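Side-chain contacts in tailspike protein (Acinetobacter phage vB_ApiP_P1, PDB 6E1R), which probably recognises and hydrolyses the capsular polysaccharide of its Acinetobacter host, acting as a trimeric tailspike whose beta-helical body carries a C-terminal beta-sandwich: residues 401-406 with 411-416; 436-441 with 449-454; 489-494 with 498-503; 506-509 with 515-518; 520-523 with 529-532. One frame throughout, in Å; residues are numbered along the deposited sequence.

Contact 1: 401-406 with 411-416; sequences IGDIRT and SGFNAD
Arg405 and Phe413 meet through their backbones beside a single bridge between Ile404 and Phe413: Phe413 N donates to Asp403 O at 2.7 Å, and Arg405 N bonds Phe413 O at 3.0 Å. Gly412 fits where the chains pass closest, because a side chain there would run into the backbone of Ile404 and Arg405. The Arg405 side chain runs alongside 411-416, past Gly412 to Asn414. With CG anti to the backbone N (chi1 -157°) and the chain extended beyond it, Arg405 CD passes 3.3 Å from Gly412 O and Arg405 NH1 arrives 2.6 Å from Asn414 OD1. That bond uses a lone pair of the amide oxygen and lies near the guanidinium plane, though the guanidinium and amide planes are turned 70° apart. At the other end, Asp403 CB sits at the edge of the Phe413 ring, 3.7 Å from Phe413 CD2. Asn414 ND2 also bonds Ser388 O, tying the loop to strand 385-389, while Arg405 NH2 reaches Ser417 of the second subunit, and at Ala415 strand 415-420 pairs in parallel with a strand of that subunit.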
loop_
_atom_site.group_PDB
_atom_site.type_symbol
_atom_site.label_atom_id
_atom_site.label_comp_id
_atom_site.label_asym_id
_atom_site.label_seq_id
_atom_site.Cartn_x
_atom_site.Cartn_y
_atom_site.Cartn_z
ATOM N N ILE A 401 -3.224 -1.275 -26.453
ATOM C CA ILE A 401 -2.108 -1.226 -25.515
ATOM C C ILE A 401 -0.798 -0.835 -26.178
ATOM O O ILE A 401 0.158 -0.491 -25.465
ATOM C CB ILE A 401 -1.937 -2.566 -24.762
ATOM C CG1 ILE A 401 -1.724 -3.715 -25.751
ATOM C CG2 ILE A 401 -3.132 -2.832 -23.860
ATOM C CD1 ILE A 401 -1.542 -5.062 -25.086
ATOM N N GLY A 402 -0.714 -0.871 -27.505
ATOM C CA GLY A 402 0.517 -0.477 -28.172
ATOM C C GLY A 402 1.649 -1.429 -27.847
ATOM O O GLY A 402 1.501 -2.656 -27.909
ATOM N N ASP A 403 2.799 -0.863 -27.487
ATOM C CA ASP A 403 3.979 -1.640 -27.137
ATOM C C ASP A 403 4.092 -1.901 -25.641
ATOM O O ASP A 403 5.155 -2.323 -25.179
ATOM C CB ASP A 403 5.243 -0.934 -27.633
ATOM C CG ASP A 403 5.327 -0.880 -29.144
ATOM O OD1 ASP A 403 4.757 -1.776 -29.805
ATOM O OD2 ASP A 403 5.966 0.056 -29.670
ATOM N N ILE A 404 3.031 -1.648 -24.879
ATOM C CA ILE A 404 3.047 -1.894 -23.442
ATOM C C ILE A 404 2.847 -3.380 -23.186
ATOM O O ILE A 404 1.984 -4.023 -23.799
ATOM C CB ILE A 404 1.970 -1.046 -22.742
ATOM C CG1 ILE A 404 2.190 0.439 -23.043
ATOM C CG2 ILE A 404 1.977 -1.299 -21.240
ATOM C CD1 ILE A 404 1.117 1.347 -22.483
ATOM N N ARG A 405 3.642 -3.934 -22.274
ATOM C CA ARG A 405 3.626 -5.369 -22.027
ATOM C C ARG A 405 2.456 -5.762 -21.135
ATOM O O ARG A 405 2.136 -5.075 -20.161
ATOM C CB ARG A 405 4.939 -5.812 -21.383
ATOM C CG ARG A 405 5.263 -7.284 -21.584
ATOM C CD ARG A 405 6.610 -7.635 -20.974
ATOM N NE ARG A 405 7.050 -8.980 -21.335
ATOM C CZ ARG A 405 8.077 -9.607 -20.770
ATOM N NH1 ARG A 405 8.772 -9.011 -19.810
ATOM N NH2 ARG A 405 8.407 -10.829 -21.160
ATOM N N THR A 406 1.822 -6.882 -21.476
ATOM C CA THR A 406 0.782 -7.505 -20.671
ATOM C C THR A 406 1.065 -8.998 -20.587
ATOM O O THR A 406 1.969 -9.518 -21.247
ATOM C CB THR A 406 -0.625 -7.265 -21.243
ATOM O OG1 THR A 406 -0.769 -7.969 -22.482
ATOM C CG2 THR A 406 -0.878 -5.780 -21.468
ATOM N N SER A 411 5.424 -9.549 -25.905
ATOM C CA SER A 411 6.315 -8.821 -26.801
ATOM C C SER A 411 6.456 -7.354 -26.422
ATOM O O SER A 411 7.395 -6.697 -26.882
ATOM C CB SER A 411 5.815 -8.931 -28.243
ATOM O OG SER A 411 4.497 -8.422 -28.363
ATOM N N GLY A 412 5.557 -6.830 -25.597
ATOM C CA GLY A 412 5.626 -5.445 -25.188
ATOM C C GLY A 412 6.735 -5.197 -24.183
ATOM O O GLY A 412 7.459 -6.096 -23.755
ATOM N N PHE A 413 6.864 -3.929 -23.801
ATOM C CA PHE A 413 7.898 -3.490 -22.876
ATOM C C PHE A 413 7.316 -3.299 -21.482
ATOM O O PHE A 413 6.216 -2.762 -21.325
ATOM C CB PHE A 413 8.538 -2.186 -23.357
ATOM C CG PHE A 413 9.090 -2.261 -24.751
ATOM C CD1 PHE A 413 10.351 -2.787 -24.983
ATOM C CD2 PHE A 413 8.347 -1.813 -25.830
ATOM C CE1 PHE A 413 10.859 -2.862 -26.264
ATOM C CE2 PHE A 413 8.851 -1.884 -27.115
ATOM C CZ PHE A 413 10.108 -2.410 -27.332
ATOM N N ASN A 414 8.061 -3.748 -20.468
ATOM C CA ASN A 414 7.648 -3.496 -19.093
ATOM C C ASN A 414 7.844 -2.035 -18.717
ATOM O O ASN A 414 7.072 -1.492 -17.918
ATOM C CB ASN A 414 8.422 -4.395 -18.129
ATOM C CG ASN A 414 8.135 -5.864 -18.344
ATOM O OD1 ASN A 414 8.897 -6.567 -19.006
ATOM N ND2 ASN A 414 7.027 -6.337 -17.786
ATOM N N ALA A 415 8.859 -1.388 -19.281
ATOM C CA ALA A 415 9.164 0.003 -18.981
ATOM C C ALA A 415 9.938 0.583 -20.154
ATOM O O ALA A 415 10.368 -0.137 -21.058
ATOM C CB ALA A 415 9.958 0.135 -17.678
ATOM N N ASP A 416 10.114 1.904 -20.127
ATOM C CA ASP A 416 10.865 2.557 -21.193
ATOM C C ASP A 416 12.360 2.309 -21.040
ATOM O O ASP A 416 13.036 1.925 -22.002
ATOM C CB ASP A 416 10.566 4.056 -21.205
ATOM C CG ASP A 416 11.349 4.795 -22.272
ATOM O OD1 ASP A 416 11.180 4.469 -23.466
ATOM O OD2 ASP A 416 12.133 5.700 -21.916
#

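Contact 2: 436-441 with 449-454; sequences KKTINR and VGVASL
Hydrogen bonds from the side chains of Arg441 and Thr438 join strand 436-441 to the carbonyls of strand 449-454; the axes run roughly antiparallel, at 159°, but 7.3 Å apart, too far for ordinary pairing. Arg441 NH1 lies 2.6 Å from Gly450 O, which sits in the guanidinium plane, and its NE bonds Ile439 O on its own strand. Bends at chi2 (-65°) and chi3 (81°) fold the arginine back for both. Thr438 OG1 donates to Val451 O at 2.8 Å and in turn accepts Lys436 NZ at 2.9 Å, a short relay that suits a small hydroxyl between a carbonyl and an ammonium group. The apolar contacts use the aliphatic parts of the same long chains: Lys436 CD rests 3.6 Å from Ala452 CB, and Arg441 CD lies 3.7 Å from Val449 CG1. Thr438 CG2 lies over one face of the Arg441 guanidinium, toward its rim. Strand 435-443 pairs with 539-548 and strand 448-455 with 528-533, so the contact joins the outermost strand of one antiparallel sheet to an inner strand of the other, with Val451 packed on Met543 and Trp521.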
loop_
_atom_site.group_PDB
_atom_site.type_symbol
_atom_site.label_atom_id
_atom_site.label_comp_id
_atom_site.label_asym_id
_atom_site.label_seq_id
_atom_site.Cartn_x
_atom_site.Cartn_y
_atom_site.Cartn_z
ATOM N N LYS A 436 25.038 3.451 -32.902
ATOM C CA LYS A 436 24.930 4.851 -33.284
ATOM C C LYS A 436 24.544 4.953 -34.750
ATOM O O LYS A 436 25.035 4.190 -35.587
ATOM C CB LYS A 436 26.234 5.618 -33.038
ATOM C CG LYS A 436 26.055 7.126 -33.110
ATOM C CD LYS A 436 27.260 7.820 -33.709
ATOM C CE LYS A 436 27.014 9.314 -33.845
ATOM N NZ LYS A 436 25.828 9.605 -34.699
ATOM N N LYS A 437 23.662 5.902 -35.048
ATOM C CA LYS A 437 23.176 6.160 -36.397
ATOM C C LYS A 437 23.608 7.550 -36.830
ATOM O O LYS A 437 23.428 8.521 -36.087
ATOM C CB LYS A 437 21.648 6.054 -36.448
ATOM C CG LYS A 437 21.014 6.335 -37.805
ATOM C CD LYS A 437 21.074 5.144 -38.730
ATOM C CE LYS A 437 20.061 5.275 -39.856
ATOM N NZ LYS A 437 18.668 5.348 -39.333
ATOM N N THR A 438 24.187 7.642 -38.025
ATOM C CA THR A 438 24.529 8.922 -38.630
ATOM C C THR A 438 23.956 8.935 -40.037
ATOM O O THR A 438 24.273 8.056 -40.846
ATOM C CB THR A 438 26.042 9.146 -38.655
ATOM O OG1 THR A 438 26.588 8.857 -37.363
ATOM C CG2 THR A 438 26.352 10.593 -39.008
ATOM N N ILE A 439 23.116 9.926 -40.328
ATOM C CA ILE A 439 22.449 10.003 -41.623
ATOM C C ILE A 439 22.954 11.218 -42.387
ATOM O O ILE A 439 23.763 11.998 -41.871
ATOM C CB ILE A 439 20.919 10.048 -41.459
ATOM C CG1 ILE A 439 20.495 11.332 -40.741
ATOM C CG2 ILE A 439 20.429 8.823 -40.704
ATOM C CD1 ILE A 439 18.999 11.564 -40.738
ATOM N N ASN A 440 22.476 11.377 -43.623
ATOM C CA ASN A 440 22.806 12.530 -44.462
ATOM C C ASN A 440 24.313 12.656 -44.677
ATOM O O ASN A 440 24.868 13.757 -44.683
ATOM C CB ASN A 440 22.224 13.820 -43.883
ATOM C CG ASN A 440 20.720 13.749 -43.707
ATOM O OD1 ASN A 440 20.045 12.954 -44.363
ATOM N ND2 ASN A 440 20.187 14.578 -42.817
ATOM N N ARG A 441 24.982 11.519 -44.846
ATOM C CA ARG A 441 26.400 11.502 -45.197
ATOM C C ARG A 441 26.512 11.670 -46.705
ATOM O O ARG A 441 26.402 10.705 -47.463
ATOM C CB ARG A 441 27.062 10.215 -44.718
ATOM C CG ARG A 441 26.908 9.937 -43.223
ATOM C CD ARG A 441 27.629 10.978 -42.369
ATOM N NE ARG A 441 26.853 12.207 -42.200
ATOM C CZ ARG A 441 27.305 13.302 -41.600
ATOM N NH1 ARG A 441 28.534 13.332 -41.101
ATOM N NH2 ARG A 441 26.527 14.371 -41.500
ATOM N N VAL A 449 33.863 12.110 -45.281
ATOM C CA VAL A 449 32.827 12.618 -44.389
ATOM C C VAL A 449 32.970 11.925 -43.042
ATOM O O VAL A 449 33.112 10.699 -42.982
ATOM C CB VAL A 449 31.413 12.390 -44.962
ATOM C CG1 VAL A 449 30.356 12.867 -43.981
ATOM C CG2 VAL A 449 31.254 13.096 -46.300
ATOM N N GLY A 450 32.926 12.707 -41.965
ATOM C CA GLY A 450 32.976 12.128 -40.634
ATOM C C GLY A 450 31.679 11.415 -40.291
ATOM O O GLY A 450 30.585 11.862 -40.641
ATOM N N VAL A 451 31.808 10.291 -39.594
ATOM C CA VAL A 451 30.674 9.450 -39.231
ATOM C C VAL A 451 30.366 9.538 -37.740
ATOM O O VAL A 451 29.217 9.740 -37.348
ATOM C CB VAL A 451 30.914 7.985 -39.660
ATOM C CG1 VAL A 451 29.812 7.085 -39.121
ATOM C CG2 VAL A 451 30.993 7.886 -41.176
ATOM N N ALA A 452 31.384 9.394 -36.896
ATOM C CA ALA A 452 31.175 9.419 -35.455
ATOM C C ALA A 452 32.479 9.780 -34.763
ATOM O O ALA A 452 33.562 9.699 -35.351
ATOM C CB ALA A 452 30.649 8.075 -34.939
ATOM N N SER A 453 32.359 10.187 -33.503
ATOM C CA SER A 453 33.505 10.480 -32.658
ATOM C C SER A 453 33.815 9.280 -31.775
ATOM O O SER A 453 32.909 8.667 -31.202
ATOM C CB SER A 453 33.247 11.713 -31.790
ATOM O OG SER A 453 33.047 12.868 -32.585
ATOM N N LEU A 454 35.096 8.944 -31.674
ATOM C CA LEU A 454 35.555 7.809 -30.889
ATOM C C LEU A 454 36.208 8.301 -29.606
ATOM O O LEU A 454 36.915 9.315 -29.607
ATOM C CB LEU A 454 36.541 6.953 -31.688
ATOM C CG LEU A 454 36.025 6.447 -33.036
ATOM C CD1 LEU A 454 37.079 5.604 -33.739
ATOM C CD2 LEU A 454 34.733 5.660 -32.856
#

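Contact 3: 489-494 with 498-503; sequences LLVTSV and KYISQI
Val491 and Ile500 lie side by side at the apolar centre, pointing the same way, with CG1 of the valine 3.7 Å from CG1 of the isoleucine. Ile500 CG1 stands anti to the backbone N (chi1 -179°), which carries Ile500 CD1 onward to Leu489 CD1 at 4.0 Å; Leu489 CD2 meanwhile lies against the CA and CB of Gln502. Beta-branched and leucine side chains suit this face, since it packs on Trp521 and Ile523 of the facing sheet. The Leu490 and Ile503 side chains cross, with Leu490 CG 3.5 Å from Ile503 CD1, and Ile503 meets its own counterpart in the second subunit. The two segments are the arms of an antiparallel beta hairpin, in which Leu490 with Ser501 and Thr492 with Tyr499 form hydrogen-bonded pairs. In the first, Leu490 N reaches Ser501 O at 2.9 Å. In the second, Thr492 CG2 touches Tyr499 CB at 3.7 Å, and the phenol ring turns its edge to Thr492 O while Tyr499 CE1 approaches Val494 CG2 at 4.0 Å; the broad ring also packs on Leu508 of the third subunit. The polar groups lie at the edges of the two faces. Thr492 OG1 bonds Tyr464 O of its own chain and Ser484 OG of the third subunit, and Lys498 CD lies 4.0 Å from Ser493 CB while Lys498 NZ bonds Asn527 OD1 and Gly495 O.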
loop_
_atom_site.group_PDB
_atom_site.type_symbol
_atom_site.label_atom_id
_atom_site.label_comp_id
_atom_site.label_asym_id
_atom_site.label_seq_id
_atom_site.Cartn_x
_atom_site.Cartn_y
_atom_site.Cartn_z
ATOM N N LEU A 489 36.115 -3.214 -38.083
ATOM C CA LEU A 489 37.259 -2.345 -37.843
ATOM C C LEU A 489 37.767 -2.518 -36.420
ATOM O O LEU A 489 36.978 -2.535 -35.472
ATOM C CB LEU A 489 36.896 -0.877 -38.092
ATOM C CG LEU A 489 36.247 -0.549 -39.437
ATOM C CD1 LEU A 489 35.803 0.905 -39.476
ATOM C CD2 LEU A 489 37.196 -0.857 -40.586
ATOM N N LEU A 490 39.085 -2.639 -36.281
ATOM C CA LEU A 490 39.761 -2.562 -34.993
ATOM C C LEU A 490 40.389 -1.184 -34.855
ATOM O O LEU A 490 41.144 -0.755 -35.732
ATOM C CB LEU A 490 40.836 -3.639 -34.863
ATOM C CG LEU A 490 40.396 -5.038 -34.439
ATOM C CD1 LEU A 490 41.609 -5.935 -34.236
ATOM C CD2 LEU A 490 39.548 -4.979 -33.177
ATOM N N VAL A 491 40.080 -0.494 -33.761
ATOM C CA VAL A 491 40.561 0.864 -33.553
ATOM C C VAL A 491 41.189 0.980 -32.173
ATOM O O VAL A 491 40.788 0.303 -31.221
ATOM C CB VAL A 491 39.435 1.909 -33.722
ATOM C CG1 VAL A 491 38.909 1.898 -35.148
ATOM C CG2 VAL A 491 38.309 1.651 -32.726
ATOM N N THR A 492 42.191 1.850 -32.079
ATOM C CA THR A 492 42.821 2.235 -30.825
ATOM C C THR A 492 43.668 3.468 -31.100
ATOM O O THR A 492 43.999 3.765 -32.251
ATOM C CB THR A 492 43.678 1.109 -30.232
ATOM O OG1 THR A 492 44.182 1.514 -28.953
ATOM C CG2 THR A 492 44.843 0.781 -31.150
ATOM N N SER A 493 44.012 4.182 -30.032
ATOM C CA SER A 493 44.771 5.416 -30.158
ATOM C C SER A 493 45.818 5.489 -29.059
ATOM O O SER A 493 45.630 4.956 -27.962
ATOM C CB SER A 493 43.860 6.650 -30.097
ATOM O OG SER A 493 43.251 6.773 -28.825
ATOM N N VAL A 494 46.928 6.156 -29.369
ATOM C CA VAL A 494 47.983 6.447 -28.397
ATOM C C VAL A 494 48.351 7.914 -28.607
ATOM O O VAL A 494 49.211 8.244 -29.430
ATOM C CB VAL A 494 49.208 5.539 -28.553
ATOM C CG1 VAL A 494 50.246 5.867 -27.492
ATOM C CG2 VAL A 494 48.809 4.073 -28.469
ATOM N N LYS A 498 46.703 7.475 -34.309
ATOM C CA LYS A 498 45.451 6.751 -34.493
ATOM C C LYS A 498 45.731 5.448 -35.230
ATOM O O LYS A 498 46.439 5.442 -36.243
ATOM C CB LYS A 498 44.440 7.593 -35.274
ATOM C CG LYS A 498 44.311 9.031 -34.792
ATOM C CD LYS A 498 44.060 9.110 -33.295
ATOM C CE LYS A 498 44.038 10.554 -32.819
ATOM N NZ LYS A 498 43.931 10.656 -31.338
ATOM N N TYR A 499 45.171 4.351 -34.727
ATOM C CA TYR A 499 45.385 3.024 -35.292
ATOM C C TYR A 499 44.039 2.417 -35.655
ATOM O O TYR A 499 43.189 2.217 -34.781
ATOM C CB TYR A 499 46.133 2.122 -34.309
ATOM C CG TYR A 499 47.481 2.662 -33.899
ATOM C CD1 TYR A 499 47.605 3.540 -32.833
ATOM C CD2 TYR A 499 48.633 2.293 -34.580
ATOM C CE1 TYR A 499 48.836 4.039 -32.458
ATOM C CE2 TYR A 499 49.868 2.785 -34.214
ATOM C CZ TYR A 499 49.965 3.658 -33.153
ATOM O OH TYR A 499 51.195 4.152 -32.784
ATOM N N ILE A 500 43.850 2.121 -36.938
ATOM C CA ILE A 500 42.637 1.475 -37.426
ATOM C C ILE A 500 43.034 0.380 -38.406
ATOM O O ILE A 500 43.936 0.564 -39.232
ATOM C CB ILE A 500 41.669 2.493 -38.072
ATOM C CG1 ILE A 500 40.393 1.796 -38.551
ATOM C CG2 ILE A 500 42.345 3.253 -39.204
ATOM C CD1 ILE A 500 39.318 2.748 -39.026
ATOM N N SER A 501 42.372 -0.771 -38.300
ATOM C CA SER A 501 42.675 -1.928 -39.133
ATOM C C SER A 501 41.366 -2.573 -39.558
ATOM O O SER A 501 40.584 -3.005 -38.707
ATOM C CB SER A 501 43.552 -2.936 -38.384
ATOM O OG SER A 501 43.798 -4.091 -39.171
ATOM N N GLN A 502 41.134 -2.648 -40.868
ATOM C CA GLN A 502 39.912 -3.250 -41.390
ATOM C C GLN A 502 40.051 -4.766 -41.348
ATOM O O GLN A 502 40.773 -5.355 -42.158
ATOM C CB GLN A 502 39.624 -2.764 -42.807
ATOM C CG GLN A 502 38.339 -3.337 -43.390
ATOM C CD GLN A 502 37.892 -2.626 -44.653
ATOM O OE1 GLN A 502 37.828 -1.396 -44.699
ATOM N NE2 GLN A 502 37.574 -3.399 -45.685
ATOM N N ILE A 503 39.362 -5.397 -40.396
ATOM C CA ILE A 503 39.433 -6.847 -40.256
ATOM C C ILE A 503 38.795 -7.535 -41.457
ATOM O O ILE A 503 39.276 -8.576 -41.922
ATOM C CB ILE A 503 38.775 -7.281 -38.934
ATOM C CG1 ILE A 503 39.683 -6.970 -37.745
ATOM C CG2 ILE A 503 38.423 -8.747 -38.961
ATOM C CD1 ILE A 503 39.260 -7.682 -36.477
#

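Contact 4: 506-509 with 515-518; sequences AGLT and SHPS
One face of the His516 imidazole is covered by Leu508, whose CD1 methyl lies 3.9 Å from the ring centroid and 16° off its normal, a CH-pi contact displaced toward His516 CD2. Both residues belong to the connection by which the chain leaves strand 497-507 and heads for strand 519-523, and inverse gamma turns centred on Leu508 and Pro517 bend it sharply on the two sides. The flat pi face of the imidazole accepts a methyl well, while its nitrogens lie at the ring's edge. With CG anti to the carbonyl carbon, the leucine swings its branch across the ring, while Leu508 CB stays 3.8 Å from His516 CB and 4.0 Å from Pro517 CD. Pro517 O is bonded by Tyr487 OH. Gly507 opens the first turn with a positive phi (100°) that favours glycine. Serine is small enough to bring its hydroxyl right up to the backbone: Ser518 OG donates to Leu508 O at 2.7 Å, coming from above the carbonyl plane, 51° out of it.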
loop_
_atom_site.group_PDB
_atom_site.type_symbol
_atom_site.label_atom_id
_atom_site.label_comp_id
_atom_site.label_asym_id
_atom_site.label_seq_id
_atom_site.Cartn_x
_atom_site.Cartn_y
_atom_site.Cartn_z
ATOM N N ALA A 506 32.134 -6.906 -46.446
ATOM C CA ALA A 506 31.221 -7.674 -47.280
ATOM C C ALA A 506 30.215 -6.722 -47.907
ATOM O O ALA A 506 29.876 -5.685 -47.329
ATOM C CB ALA A 506 30.502 -8.767 -46.480
ATOM N N GLY A 507 29.744 -7.084 -49.092
ATOM C CA GLY A 507 28.784 -6.278 -49.814
ATOM C C GLY A 507 29.421 -5.432 -50.898
ATOM O O GLY A 507 30.511 -5.714 -51.403
ATOM N N LEU A 508 28.709 -4.364 -51.261
ATOM C CA LEU A 508 29.143 -3.459 -52.325
ATOM C C LEU A 508 30.200 -2.514 -51.760
ATOM O O LEU A 508 29.926 -1.383 -51.351
ATOM C CB LEU A 508 27.952 -2.704 -52.902
ATOM C CG LEU A 508 26.772 -3.587 -53.315
ATOM C CD1 LEU A 508 25.611 -2.742 -53.813
ATOM C CD2 LEU A 508 27.194 -4.598 -54.367
ATOM N N THR A 509 31.443 -2.994 -51.752
ATOM C CA THR A 509 32.557 -2.297 -51.124
ATOM C C THR A 509 33.574 -1.770 -52.131
ATOM O O THR A 509 34.636 -1.286 -51.725
ATOM C CB THR A 509 33.254 -3.212 -50.115
ATOM O OG1 THR A 509 33.681 -4.414 -50.770
ATOM C CG2 THR A 509 32.312 -3.570 -48.977
ATOM N N SER A 515 25.776 4.553 -56.312
ATOM C CA SER A 515 24.893 4.224 -55.200
ATOM C C SER A 515 25.438 3.117 -54.302
ATOM O O SER A 515 24.719 2.666 -53.402
ATOM C CB SER A 515 23.514 3.825 -55.733
ATOM O OG SER A 515 23.602 2.689 -56.576
ATOM N N HIS A 516 26.674 2.669 -54.515
ATOM C CA HIS A 516 27.220 1.599 -53.685
ATOM C C HIS A 516 27.855 2.184 -52.429
ATOM O O HIS A 516 28.640 3.135 -52.527
ATOM C CB HIS A 516 28.253 0.789 -54.456
ATOM C CG HIS A 516 27.686 0.029 -55.614
ATOM N ND1 HIS A 516 28.434 -0.854 -56.364
ATOM C CD2 HIS A 516 26.442 0.017 -56.150
ATOM C CE1 HIS A 516 27.675 -1.376 -57.312
ATOM N NE2 HIS A 516 26.463 -0.864 -57.204
ATOM N N PRO A 517 27.546 1.653 -51.245
ATOM C CA PRO A 517 28.119 2.190 -49.990
ATOM C C PRO A 517 29.546 1.708 -49.748
ATOM O O PRO A 517 29.850 0.965 -48.808
ATOM C CB PRO A 517 27.135 1.674 -48.937
ATOM C CG PRO A 517 26.658 0.377 -49.499
ATOM C CD PRO A 517 26.590 0.562 -50.993
ATOM N N SER A 518 30.457 2.148 -50.611
ATOM C CA SER A 518 31.846 1.705 -50.594
ATOM C C SER A 518 32.718 2.800 -49.993
ATOM O O SER A 518 32.782 3.912 -50.531
ATOM C CB SER A 518 32.315 1.357 -52.004
ATOM O OG SER A 518 31.388 0.496 -52.644
#

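Contact 5: 520-523 with 529-532; sequences TWSI and LVAT
A chi1 of -59° sets Trp521 CG anti to its carbonyl carbon, and with chi2 near 93° the indole swings over strand 529-532; Leu529, with CG anti to the backbone N (chi1 -179°), turns to meet it. Ala531 CB lies over one face of the Trp521 six-membered ring, 3.9 Å from its centroid, in a CH-pi contact; alanine's small methyl lets the indole lie close to the strand. Leu529 CG comes against Trp521 CE3 at 3.8 Å. The indole lies between the sheets, touching Ile500, Val451 and Val470, and Tyr487 meets it edge to face. The segments form an antiparallel beta hairpin at the edge of a four-stranded sheet, one layer of the C-terminal sandwich, with Thr520–Thr532 and Ser522–Val530 as hydrogen-bonded pairs; Thr520 N to Thr532 O measures 2.9 Å. The face carrying Thr520, Ser522, Val530 and Thr532 is more polar. There a water donates to Thr520 O at 2.6 Å and to Val530 O, and also hydrogen-bonds Ser522 OG, at 2.8 Å, and Thr532 OG1. Hydroxyl side chains suit this outer face, and Thr532 OG1 is bonded besides to Ser448 OG. Alongside the water site, Ser522 OG lies 3.6 Å from Val530 CB.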
loop_
_atom_site.group_PDB
_atom_site.type_symbol
_atom_site.label_atom_id
_atom_site.label_comp_id
_atom_site.label_asym_id
_atom_site.label_seq_id
_atom_site.Cartn_x
_atom_site.Cartn_y
_atom_site.Cartn_z
ATOM N N THR A 520 36.464 3.690 -47.480
ATOM C CA THR A 520 37.672 3.367 -46.736
ATOM C C THR A 520 37.693 4.194 -45.457
ATOM O O THR A 520 37.325 5.373 -45.465
ATOM C CB THR A 520 38.926 3.646 -47.572
ATOM O OG1 THR A 520 38.886 2.861 -48.770
ATOM C CG2 THR A 520 40.186 3.298 -46.792
ATOM N N TRP A 521 38.129 3.577 -44.362
ATOM C CA TRP A 521 37.948 4.130 -43.028
ATOM C C TRP A 521 39.267 4.604 -42.432
ATOM O O TRP A 521 40.304 3.950 -42.584
ATOM C CB TRP A 521 37.294 3.096 -42.112
ATOM C CG TRP A 521 35.971 2.660 -42.637
ATOM C CD1 TRP A 521 35.717 1.586 -43.440
ATOM C CD2 TRP A 521 34.714 3.310 -42.425
ATOM N NE1 TRP A 521 34.377 1.520 -43.730
ATOM C CE2 TRP A 521 33.739 2.567 -43.118
ATOM C CE3 TRP A 521 34.318 4.444 -41.710
ATOM C CZ2 TRP A 521 32.392 2.922 -43.117
ATOM C CZ3 TRP A 521 32.981 4.794 -41.710
ATOM C CH2 TRP A 521 32.035 4.039 -42.410
ATOM N N SER A 522 39.210 5.748 -41.756
ATOM C CA SER A 522 40.370 6.342 -41.109
ATOM C C SER A 522 39.905 7.066 -39.854
ATOM O O SER A 522 38.708 7.164 -39.572
ATOM C CB SER A 522 41.105 7.305 -42.046
ATOM O OG SER A 522 40.264 8.381 -42.425
ATOM N N ILE A 523 40.876 7.570 -39.093
ATOM C CA ILE A 523 40.621 8.366 -37.897
ATOM C C ILE A 523 41.503 9.604 -37.974
ATOM O O ILE A 523 42.728 9.488 -38.102
ATOM C CB ILE A 523 40.893 7.583 -36.601
ATOM C CG1 ILE A 523 40.078 6.289 -36.568
ATOM C CG2 ILE A 523 40.577 8.441 -35.385
ATOM C CD1 ILE A 523 40.360 5.418 -35.363
ATOM N N LEU A 529 35.775 9.046 -36.692
ATOM C CA LEU A 529 35.772 7.975 -37.685
ATOM C C LEU A 529 35.340 8.549 -39.028
ATOM O O LEU A 529 34.180 8.938 -39.202
ATOM C CB LEU A 529 34.844 6.846 -37.247
ATOM C CG LEU A 529 34.759 5.638 -38.182
ATOM C CD1 LEU A 529 36.095 4.915 -38.246
ATOM C CD2 LEU A 529 33.653 4.690 -37.749
ATOM N N VAL A 530 36.267 8.603 -39.982
ATOM C CA VAL A 530 36.044 9.242 -41.273
ATOM C C VAL A 530 35.868 8.172 -42.339
ATOM O O VAL A 530 36.612 7.184 -42.374
ATOM C CB VAL A 530 37.205 10.191 -41.630
ATOM C CG1 VAL A 530 36.956 10.860 -42.973
ATOM C CG2 VAL A 530 37.395 11.228 -40.535
ATOM N N ALA A 531 34.881 8.370 -43.208
ATOM C CA ALA A 531 34.634 7.500 -44.349
ATOM C C ALA A 531 34.981 8.247 -45.629
ATOM O O ALA A 531 34.546 9.388 -45.822
ATOM C CB ALA A 531 33.175 7.038 -44.385
ATOM N N THR A 532 35.759 7.606 -46.497
ATOM C CA THR A 532 36.163 8.179 -47.774
ATOM C C THR A 532 35.568 7.356 -48.907
ATOM O O THR A 532 35.750 6.135 -48.951
ATOM C CB THR A 532 37.687 8.229 -47.899
ATOM O OG1 THR A 532 38.231 8.970 -46.800
ATOM C CG2 THR A 532 38.093 8.895 -49.205
HETATM O O HOH W 1 38.949 7.253 -44.618
#

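Contact 1 stands apart, about 26 Å or more by nearest atoms from contacts 3, 4 and 5, where the parallel strands end and subunits meet; its chemistry is mostly polar. Contacts 2 to 5 belong to the C-terminal domain. Contacts 3 and 5 are hairpins from its two sheets, and their buried apolar faces meet between them: Leu489 CD1 lies 3.6 Å from Trp521 CG. Contact 4, the loop connecting those hairpins, and the polar outer face of contact 5 are more exposed. Contact 2 joins an outer strand of one sheet to an inner strand of the other through side-chain bonds, and shares the sheet of contact 5. Contacts 1, 3 and 4 also touch other subunits, whereas 2 and 5 stay within one chain.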